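Local coordinates for Rep protein (Adeno-associated virus - 5, PDB 1M55) that acts as the endonuclease domain of a viral replication initiator, recognising the replication origin and probably nicking DNA there in a rolling-circle type of replication, at residues V11-E16 against Q50-V55; P20-S25 against V119-E124; S41-T46 against L177-R182. All blocks are in the same frame, centred on the assembly; numbering follows the deposited sequence.

Contact 1 (V11-E16 against Q50-V55)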
loop_
_atom_site.group_PDB
_atom_site.type_symbol
_atom_site.label_atom_id
_atom_site.label_comp_id
_atom_site.label_asym_id
_atom_site.label_seq_id
_atom_site.Cartn_x
_atom_site.Cartn_y
_atom_site.Cartn_z
ATOM N N VAL A 11 -6.062 -5.021 -4.007
ATOM C CA VAL A 11 -6.757 -4.026 -4.823
ATOM C C VAL A 11 -7.819 -4.576 -5.781
ATOM O O VAL A 11 -7.498 -5.265 -6.752
ATOM C CB VAL A 11 -5.724 -3.171 -5.615
ATOM C CG1 VAL A 11 -6.420 -2.137 -6.482
ATOM C CG2 VAL A 11 -4.773 -2.486 -4.647
ATOM N N PRO A 12 -9.102 -4.256 -5.524
ATOM C CA PRO A 12 -10.213 -4.714 -6.365
ATOM C C PRO A 12 -10.302 -3.835 -7.618
ATOM O O PRO A 12 -10.148 -2.618 -7.528
ATOM C CB PRO A 12 -11.440 -4.491 -5.467
ATOM C CG PRO A 12 -10.871 -4.269 -4.069
ATOM C CD PRO A 12 -9.614 -3.522 -4.358
ATOM N N PHE A 13 -10.570 -4.441 -8.771
ATOM C CA PHE A 13 -10.677 -3.679 -10.017
ATOM C C PHE A 13 -11.559 -4.343 -11.080
ATOM O O PHE A 13 -12.038 -3.681 -11.999
ATOM C CB PHE A 13 -9.280 -3.426 -10.607
ATOM C CG PHE A 13 -8.595 -4.670 -11.110
ATOM C CD1 PHE A 13 -8.807 -5.125 -12.410
ATOM C CD2 PHE A 13 -7.754 -5.397 -10.279
ATOM C CE1 PHE A 13 -8.197 -6.287 -12.872
ATOM C CE2 PHE A 13 -7.137 -6.559 -10.731
ATOM C CZ PHE A 13 -7.360 -7.005 -12.030
ATOM N N ASP A 14 -11.735 -5.655 -10.973
ATOM C CA ASP A 14 -12.522 -6.427 -11.935
ATOM C C ASP A 14 -14.000 -6.358 -11.561
ATOM O O ASP A 14 -14.393 -6.873 -10.513
ATOM C CB ASP A 14 -12.033 -7.879 -11.907
ATOM C CG ASP A 14 -12.481 -8.681 -13.108
ATOM O OD1 ASP A 14 -11.601 -9.187 -13.829
ATOM O OD2 ASP A 14 -13.696 -8.839 -13.320
ATOM N N VAL A 15 -14.823 -5.768 -12.428
ATOM C CA VAL A 15 -16.252 -5.632 -12.141
ATOM C C VAL A 15 -17.011 -6.950 -12.019
ATOM O O VAL A 15 -18.089 -6.994 -11.429
ATOM C CB VAL A 15 -16.982 -4.704 -13.153
ATOM C CG1 VAL A 15 -16.343 -3.325 -13.154
ATOM C CG2 VAL A 15 -16.979 -5.310 -14.548
ATOM N N GLU A 16 -16.471 -8.020 -12.589
ATOM C CA GLU A 16 -17.140 -9.308 -12.484
ATOM C C GLU A 16 -16.641 -10.096 -11.273
ATOM O O GLU A 16 -17.427 -10.530 -10.427
ATOM C CB GLU A 16 -16.932 -10.145 -13.749
ATOM C CG GLU A 16 -17.701 -11.454 -13.692
ATOM C CD GLU A 16 -17.149 -12.540 -14.589
ATOM O OE1 GLU A 16 -16.094 -12.345 -15.223
ATOM O OE2 GLU A 16 -17.777 -13.610 -14.642
ATOM N N GLN A 50 -1.705 1.080 -15.084
ATOM C CA GLN A 50 -2.383 2.304 -14.668
ATOM C C GLN A 50 -3.785 2.219 -14.058
ATOM O O GLN A 50 -4.060 2.898 -13.061
ATOM C CB GLN A 50 -2.303 3.359 -15.775
ATOM C CG GLN A 50 -0.872 3.844 -16.027
ATOM C CD GLN A 50 -0.782 4.927 -17.092
ATOM O OE1 GLN A 50 -1.572 5.877 -17.099
ATOM N NE2 GLN A 50 0.193 4.801 -17.986
ATOM N N PRO A 51 -4.686 1.390 -14.620
ATOM C CA PRO A 51 -6.028 1.311 -14.027
ATOM C C PRO A 51 -5.966 0.837 -12.574
ATOM O O PRO A 51 -6.619 1.406 -11.691
ATOM C CB PRO A 51 -6.737 0.293 -14.920
ATOM C CG PRO A 51 -6.091 0.520 -16.251
ATOM C CD PRO A 51 -4.628 0.625 -15.878
ATOM N N GLN A 52 -5.152 -0.185 -12.323
ATOM C CA GLN A 52 -4.992 -0.718 -10.975
ATOM C C GLN A 52 -4.288 0.297 -10.074
ATOM O O GLN A 52 -4.643 0.448 -8.903
ATOM C CB GLN A 52 -4.219 -2.039 -11.005
ATOM C CG GLN A 52 -5.020 -3.225 -11.547
ATOM C CD GLN A 52 -5.045 -3.314 -13.068
ATOM O OE1 GLN A 52 -4.459 -2.492 -13.772
ATOM N NE2 GLN A 52 -5.727 -4.330 -13.577
ATOM N N LEU A 53 -3.298 0.998 -10.619
ATOM C CA LEU A 53 -2.572 2.013 -9.859
ATOM C C LEU A 53 -3.522 3.140 -9.438
ATOM O O LEU A 53 -3.415 3.679 -8.334
ATOM C CB LEU A 53 -1.417 2.577 -10.688
ATOM C CG LEU A 53 -0.617 3.737 -10.089
ATOM C CD1 LEU A 53 -0.057 3.374 -8.714
ATOM C CD2 LEU A 53 0.498 4.116 -11.052
ATOM N N THR A 54 -4.457 3.480 -10.318
ATOM C CA THR A 54 -5.429 4.527 -10.031
ATOM C C THR A 54 -6.259 4.155 -8.800
ATOM O O THR A 54 -6.456 4.982 -7.900
ATOM C CB THR A 54 -6.329 4.786 -11.264
ATOM O OG1 THR A 54 -5.513 5.285 -12.337
ATOM C CG2 THR A 54 -7.423 5.797 -10.946
ATOM N N VAL A 55 -6.715 2.909 -8.738
ATOM C CA VAL A 55 -7.490 2.449 -7.586
ATOM C C VAL A 55 -6.586 2.419 -6.354
ATOM O O VAL A 55 -6.972 2.877 -5.275
ATOM C CB VAL A 55 -8.051 1.018 -7.796
ATOM C CG1 VAL A 55 -8.872 0.595 -6.585
ATOM C CG2 VAL A 55 -8.903 0.962 -9.036
#

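Contact 2 (P20-S25 against V119-E124)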
loop_
_atom_site.group_PDB
_atom_site.type_symbol
_atom_site.label_atom_id
_atom_site.label_comp_id
_atom_site.label_asym_id
_atom_site.label_seq_id
_atom_site.Cartn_x
_atom_site.Cartn_y
_atom_site.Cartn_z
ATOM N N PRO A 20 -18.899 -6.877 -8.402
ATOM C CA PRO A 20 -20.210 -6.992 -9.043
ATOM C C PRO A 20 -21.197 -5.983 -8.437
ATOM O O PRO A 20 -21.231 -5.785 -7.221
ATOM C CB PRO A 20 -20.614 -8.441 -8.740
ATOM C CG PRO A 20 -19.873 -8.761 -7.472
ATOM C CD PRO A 20 -18.529 -8.131 -7.725
ATOM N N GLY A 21 -21.972 -5.327 -9.294
ATOM C CA GLY A 21 -22.937 -4.351 -8.825
ATOM C C GLY A 21 -22.450 -2.915 -8.873
ATOM O O GLY A 21 -23.227 -1.996 -8.622
ATOM N N ILE A 22 -21.171 -2.707 -9.172
ATOM C CA ILE A 22 -20.626 -1.349 -9.240
ATOM C C ILE A 22 -21.110 -0.653 -10.519
ATOM O O ILE A 22 -21.397 -1.314 -11.520
ATOM C CB ILE A 22 -19.077 -1.363 -9.148
ATOM C CG1 ILE A 22 -18.567 -0.005 -8.675
ATOM C CG2 ILE A 22 -18.448 -1.744 -10.485
ATOM C CD1 ILE A 22 -17.236 -0.083 -7.966
ATOM N N SER A 23 -21.237 0.669 -10.476
ATOM C CA SER A 23 -21.707 1.403 -11.647
ATOM C C SER A 23 -20.597 1.673 -12.656
ATOM O O SER A 23 -19.412 1.466 -12.366
ATOM C CB SER A 23 -22.350 2.729 -11.229
ATOM O OG SER A 23 -21.363 3.709 -10.960
ATOM N N ASP A 24 -20.992 2.182 -13.820
ATOM C CA ASP A 24 -20.071 2.516 -14.906
ATOM C C ASP A 24 -19.009 3.527 -14.509
ATOM O O ASP A 24 -17.947 3.594 -15.125
ATOM C CB ASP A 24 -20.821 3.171 -16.055
ATOM C CG ASP A 24 -21.727 2.233 -16.799
ATOM O OD1 ASP A 24 -21.917 1.057 -16.424
ATOM O OD2 ASP A 24 -22.263 2.730 -17.793
ATOM N N SER A 25 -19.340 4.381 -13.552
ATOM C CA SER A 25 -18.419 5.424 -13.120
ATOM C C SER A 25 -17.062 4.894 -12.652
ATOM O O SER A 25 -16.046 5.577 -12.791
ATOM C CB SER A 25 -19.073 6.270 -12.032
ATOM O OG SER A 25 -19.239 5.516 -10.847
ATOM N N VAL A 119 -14.217 4.625 -2.179
ATOM C CA VAL A 119 -13.618 4.122 -3.402
ATOM C C VAL A 119 -14.515 3.185 -4.202
ATOM O O VAL A 119 -14.523 3.226 -5.435
ATOM C CB VAL A 119 -12.269 3.396 -3.102
ATOM C CG1 VAL A 119 -11.493 3.155 -4.388
ATOM C CG2 VAL A 119 -11.429 4.199 -2.117
ATOM N N PHE A 120 -15.322 2.394 -3.503
ATOM C CA PHE A 120 -16.152 1.404 -4.173
ATOM C C PHE A 120 -17.660 1.593 -4.221
ATOM O O PHE A 120 -18.400 0.634 -4.431
ATOM C CB PHE A 120 -15.761 0.015 -3.664
ATOM C CG PHE A 120 -14.289 -0.253 -3.783
ATOM C CD1 PHE A 120 -13.491 -0.361 -2.649
ATOM C CD2 PHE A 120 -13.687 -0.307 -5.037
ATOM C CE1 PHE A 120 -12.107 -0.510 -2.768
ATOM C CE2 PHE A 120 -12.313 -0.454 -5.166
ATOM C CZ PHE A 120 -11.519 -0.554 -4.030
ATOM N N GLN A 121 -18.110 2.834 -4.056
ATOM C CA GLN A 121 -19.533 3.165 -4.139
ATOM C C GLN A 121 -20.441 2.304 -3.264
ATOM O O GLN A 121 -21.583 2.019 -3.636
ATOM C CB GLN A 121 -19.989 3.054 -5.602
ATOM C CG GLN A 121 -19.100 3.788 -6.580
ATOM C CD GLN A 121 -19.427 3.488 -8.036
ATOM O OE1 GLN A 121 -20.491 2.958 -8.359
ATOM N NE2 GLN A 121 -18.494 3.811 -8.921
ATOM N N GLY A 122 -19.935 1.867 -2.116
ATOM C CA GLY A 122 -20.731 1.040 -1.228
ATOM C C GLY A 122 -20.773 -0.433 -1.601
ATOM O O GLY A 122 -21.480 -1.213 -0.959
ATOM N N ILE A 123 -20.025 -0.823 -2.631
ATOM C CA ILE A 123 -19.980 -2.219 -3.071
ATOM C C ILE A 123 -18.862 -2.955 -2.330
ATOM O O ILE A 123 -17.717 -2.501 -2.320
ATOM C CB ILE A 123 -19.726 -2.318 -4.602
ATOM C CG1 ILE A 123 -20.846 -1.612 -5.377
ATOM C CG2 ILE A 123 -19.589 -3.780 -5.036
ATOM C CD1 ILE A 123 -22.225 -2.197 -5.157
ATOM N N GLU A 124 -19.196 -4.073 -1.690
ATOM C CA GLU A 124 -18.206 -4.861 -0.956
ATOM C C GLU A 124 -17.337 -5.663 -1.920
ATOM O O GLU A 124 -17.861 -6.428 -2.735
ATOM C CB GLU A 124 -18.902 -5.841 -0.004
ATOM C CG GLU A 124 -19.690 -5.200 1.132
ATOM C CD GLU A 124 -18.812 -4.684 2.264
ATOM O OE1 GLU A 124 -17.597 -4.984 2.283
ATOM O OE2 GLU A 124 -19.347 -3.982 3.150
HETATM O O HOH W 1 -19.788 -6.971 -4.833
#

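Contact 3 (S41-T46 against L177-R182)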
loop_
_atom_site.group_PDB
_atom_site.type_symbol
_atom_site.label_atom_id
_atom_site.label_comp_id
_atom_site.label_asym_id
_atom_site.label_seq_id
_atom_site.Cartn_x
_atom_site.Cartn_y
_atom_site.Cartn_z
ATOM N N SER A 41 12.366 9.477 -11.451
ATOM C CA SER A 41 12.097 8.044 -11.519
ATOM C C SER A 41 12.789 7.432 -12.729
ATOM O O SER A 41 12.958 8.091 -13.753
ATOM C CB SER A 41 10.593 7.783 -11.605
ATOM O OG SER A 41 10.311 6.399 -11.692
ATOM N N ASP A 42 13.195 6.171 -12.596
ATOM C CA ASP A 42 13.847 5.455 -13.686
ATOM C C ASP A 42 13.059 4.189 -14.028
ATOM O O ASP A 42 13.593 3.254 -14.633
ATOM C CB ASP A 42 15.301 5.114 -13.326
ATOM C CG ASP A 42 15.420 4.189 -12.114
ATOM O OD1 ASP A 42 14.386 3.817 -11.518
ATOM O OD2 ASP A 42 16.566 3.833 -11.755
ATOM N N LEU A 43 11.798 4.156 -13.608
ATOM C CA LEU A 43 10.938 3.011 -13.866
ATOM C C LEU A 43 10.500 2.985 -15.324
ATOM O O LEU A 43 10.546 4.002 -16.016
ATOM C CB LEU A 43 9.686 3.060 -12.977
ATOM C CG LEU A 43 9.823 2.970 -11.455
ATOM C CD1 LEU A 43 8.451 3.119 -10.824
ATOM C CD2 LEU A 43 10.449 1.651 -11.052
ATOM N N ASN A 44 10.114 1.807 -15.794
ATOM C CA ASN A 44 9.624 1.648 -17.151
ATOM C C ASN A 44 8.100 1.744 -17.021
ATOM O O ASN A 44 7.457 0.845 -16.469
ATOM C CB ASN A 44 10.036 0.286 -17.709
ATOM C CG ASN A 44 9.505 0.045 -19.106
ATOM O OD1 ASN A 44 8.767 0.864 -19.654
ATOM N ND2 ASN A 44 9.880 -1.082 -19.692
ATOM N N LEU A 45 7.530 2.846 -17.493
ATOM C CA LEU A 45 6.092 3.069 -17.391
ATOM C C LEU A 45 5.230 2.018 -18.081
ATOM O O LEU A 45 4.124 1.734 -17.622
ATOM C CB LEU A 45 5.724 4.469 -17.900
ATOM C CG LEU A 45 4.301 4.970 -17.604
ATOM C CD1 LEU A 45 4.075 5.078 -16.100
ATOM C CD2 LEU A 45 4.079 6.320 -18.259
ATOM N N THR A 46 5.735 1.410 -19.148
ATOM C CA THR A 46 4.961 0.400 -19.866
ATOM C C THR A 46 4.653 -0.822 -19.002
ATOM O O THR A 46 3.701 -1.551 -19.277
ATOM C CB THR A 46 5.658 -0.052 -21.168
ATOM O OG1 THR A 46 6.884 -0.724 -20.857
ATOM C CG2 THR A 46 5.966 1.151 -22.047
ATOM N N LEU A 177 10.527 5.485 -6.125
ATOM C CA LEU A 177 10.345 5.240 -7.551
ATOM C C LEU A 177 11.654 5.168 -8.331
ATOM O O LEU A 177 11.666 5.356 -9.556
ATOM C CB LEU A 177 9.443 6.321 -8.155
ATOM C CG LEU A 177 8.053 6.489 -7.533
ATOM C CD1 LEU A 177 7.322 7.621 -8.225
ATOM C CD2 LEU A 177 7.264 5.199 -7.652
ATOM N N ASN A 178 12.749 4.874 -7.638
ATOM C CA ASN A 178 14.042 4.794 -8.298
ATOM C C ASN A 178 14.773 3.498 -7.962
ATOM O O ASN A 178 15.173 3.266 -6.819
ATOM C CB ASN A 178 14.907 6.007 -7.954
ATOM C CG ASN A 178 16.130 6.114 -8.844
ATOM O OD1 ASN A 178 17.117 5.403 -8.651
ATOM N ND2 ASN A 178 16.061 6.985 -9.842
ATOM N N LEU A 179 14.919 2.658 -8.982
ATOM C CA LEU A 179 15.584 1.360 -8.886
ATOM C C LEU A 179 17.066 1.467 -8.530
ATOM O O LEU A 179 17.590 0.656 -7.768
ATOM C CB LEU A 179 15.416 0.604 -10.204
ATOM C CG LEU A 179 13.973 0.232 -10.561
ATOM C CD1 LEU A 179 13.857 -0.067 -12.042
ATOM C CD2 LEU A 179 13.515 -0.956 -9.721
ATOM N N GLU A 180 17.739 2.481 -9.063
ATOM C CA GLU A 180 19.158 2.673 -8.787
ATOM C C GLU A 180 19.354 3.000 -7.301
ATOM O O GLU A 180 20.245 2.454 -6.644
ATOM C CB GLU A 180 19.712 3.787 -9.673
ATOM C CG GLU A 180 21.216 3.777 -9.815
ATOM C CD GLU A 180 21.747 2.510 -10.464
ATOM O OE1 GLU A 180 21.224 2.099 -11.523
ATOM O OE2 GLU A 180 22.701 1.930 -9.917
ATOM N N GLU A 181 18.489 3.861 -6.767
ATOM C CA GLU A 181 18.554 4.232 -5.358
ATOM C C GLU A 181 18.211 3.014 -4.485
ATOM O O GLU A 181 18.823 2.805 -3.433
ATOM C CB GLU A 181 17.611 5.409 -5.068
ATOM C CG GLU A 181 17.485 5.798 -3.591
ATOM C CD GLU A 181 18.744 6.409 -2.986
ATOM O OE1 GLU A 181 19.791 6.474 -3.663
ATOM O OE2 GLU A 181 18.681 6.833 -1.814
ATOM N N ARG A 182 17.235 2.216 -4.916
ATOM C CA ARG A 182 16.859 1.012 -4.175
ATOM C C ARG A 182 18.065 0.080 -4.108
ATOM O O ARG A 182 18.384 -0.461 -3.051
ATOM C CB ARG A 182 15.683 0.305 -4.849
ATOM C CG ARG A 182 14.352 1.008 -4.629
ATOM C CD ARG A 182 13.240 0.460 -5.512
ATOM N NE ARG A 182 11.954 1.055 -5.152
ATOM C CZ ARG A 182 10.971 0.403 -4.537
ATOM N NH1 ARG A 182 11.110 -0.882 -4.220
ATOM N NH2 ARG A 182 9.871 1.051 -4.180
HETATM O O HOH W 2 18.113 6.844 -11.737
#

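Contact 1 (V11-E16 against Q50-V55)
Gln52 lays its side chain over one face of the Phe13 ring, and the amide does not lie flat on the aromatic plane but stands at 71° to it. Two atoms of the glutamine do the touching. Its CG stands over the CG-CD2 side of the ring, 4.0 Å from the Phe13 centroid and 20° off the ring normal, a CH-pi contact. The amide nitrogen lies over the same face, displaced toward the other side of the ring, where NE2 of Gln52 comes within 3.2 Å of CE1 of Phe13. A bend at chi2 (83°) carries CD of the glutamine out of line with the start of its chain. The ring itself is steadied by His18, which meets it edge-to-face and whose ND1 is hydrogen-bonded to the backbone N of both Phe13 and Asp14.

This is the place where the chain, having left strand 3-10 of the antiparallel sheet of the Rep nuclease domain, runs past the first turns of helix 50-71. Phe81 of strand 77-83 lies against Val11 and Gln52, so loop, helix and sheet converge here.

Deeper in, Val11 and Val55 slide past each other in opposite directions. The methyl of each that is anti to its backbone N makes the contact, with CG1 of Val11 3.7 Å from CG1 of Val55. That same Val55 CG1 also lies 3.6 Å from the carbonyl oxygen O of Pro12, a buried polar atom that finds no partner. Val55 also packs against Phe26 and Val30 of helix 24-32. Beyond Phe13 the loop turns away from the helix through an Asx turn, in which OD2 of Asp14 accepts from the backbone N of Glu16 at 3.0 Å.

Contact 2 (P20-S25 against V119-E124)
Ile123 and Ile22 form the close-packed half of this contact, where the loop leading into helix 24-32 meets the type I' turn Phe120-Ile123. CG1 of Ile123 lies 3.9 Å from CA of Ile22, while the CG2 and CD1 methyls of Ile123 reach backbone oxygens, CG2 coming to 3.4 Å from O of Pro20 and CD1 lying near O of Gly21. Glycine suits position 21, whose backbone angles would press a CB against the preceding carbonyl. Beneath the turn, Phe120 extends into the interior against Phe26, Val55 and Ile59.

One end is looser and bridged by solvent: a water donates to O of Pro20 and to O of Glu124. The other is a polar, well-bonded edge, where the extended Gln121 crosses Ile22 at about a right angle to bring its amide to the exposed serines. OE1 of Gln121 accepts from OG of Ser23 at 2.8 Å and from N of Ser23 at 3.2 Å, the two donors approaching from opposite faces of the amide plane. A carbonyl oxygen can only accept, so the hydroxyl of Ser23, the N-cap residue, spends its proton on Gln121 and takes that of Ser25 OG; the beginning of the helix is thereby tied to the turn.

Contact 3 (S41-T46 against L177-R182)
Asp42 presents its carboxylate to the first turn of helix 179-191 and engages two successive backbone N-H groups. OD1 of Asp42 accepts from N of Leu179 at 2.8 Å, and OD2 of Asp42 from N of Glu180 at 3.2 Å, each oxygen using its syn lone pair. CG, lying between the backbone N and the carbonyl carbon (chi1 62°), is thereby placed at the helix start.

Asn178 crosses Asp42 at about a right angle, yet its amide stacks on the carboxylate, the two planes 19° apart. With CG anti to its own backbone N (chi1 -168°), Asn178 is the N-cap, and its OD1 accepts in plane, on a lone pair, from N of Glu181 at 2.8 Å. The helix start is thus served from within by an asparagine cap and from the loop before helix 50-71 by an aspartate. The two N-H groups and the positive end of the helix dipole would probably favour the charged form of Asp42, against some opposition from the carboxylate of Glu180, whose OE1 is 5.0 Å from OD2 of Asp42. ND2 of Asn178 donates to O of Glu40 and to a water.

Ser41 adds a bond just before the helix. Its OG, anti to the backbone N, donates in the carbonyl plane to O of Leu177 at 2.7 Å. Leu43 straddles two leucines, crossing each at about a right angle: CD1 of Leu43 lies 4.0 Å from CD2 of Leu177, while its CD2 meets CG of Leu179 at 3.8 Å. Behind these, strand 162-167 supplies Trp164 beneath Leu177 and Leu162 beneath Leu179.

Contacts 1 and 2 are neighbours, their centres 11 Å apart, and they share apolar surfaces: CD of Pro12 meets CZ of Phe120 at 3.5 Å, and the same CZ lies 3.9 Å from CG1 of Val55. Contact 3 stands apart, about 22 Å from contact 1 and 33 Å from contact 2 between centres, meeting contact 1 where Leu45 brushes Gln50. The segments of every pair of contacts alternate along the chain. The Val11 side chain of contact 1 is about 11 Å from a bound zinc ion. One zinc is bound by Gln73 and Glu95, the other by Glu82, His89 and His91, the latter probably marking the active site, as in related Rep nucleases.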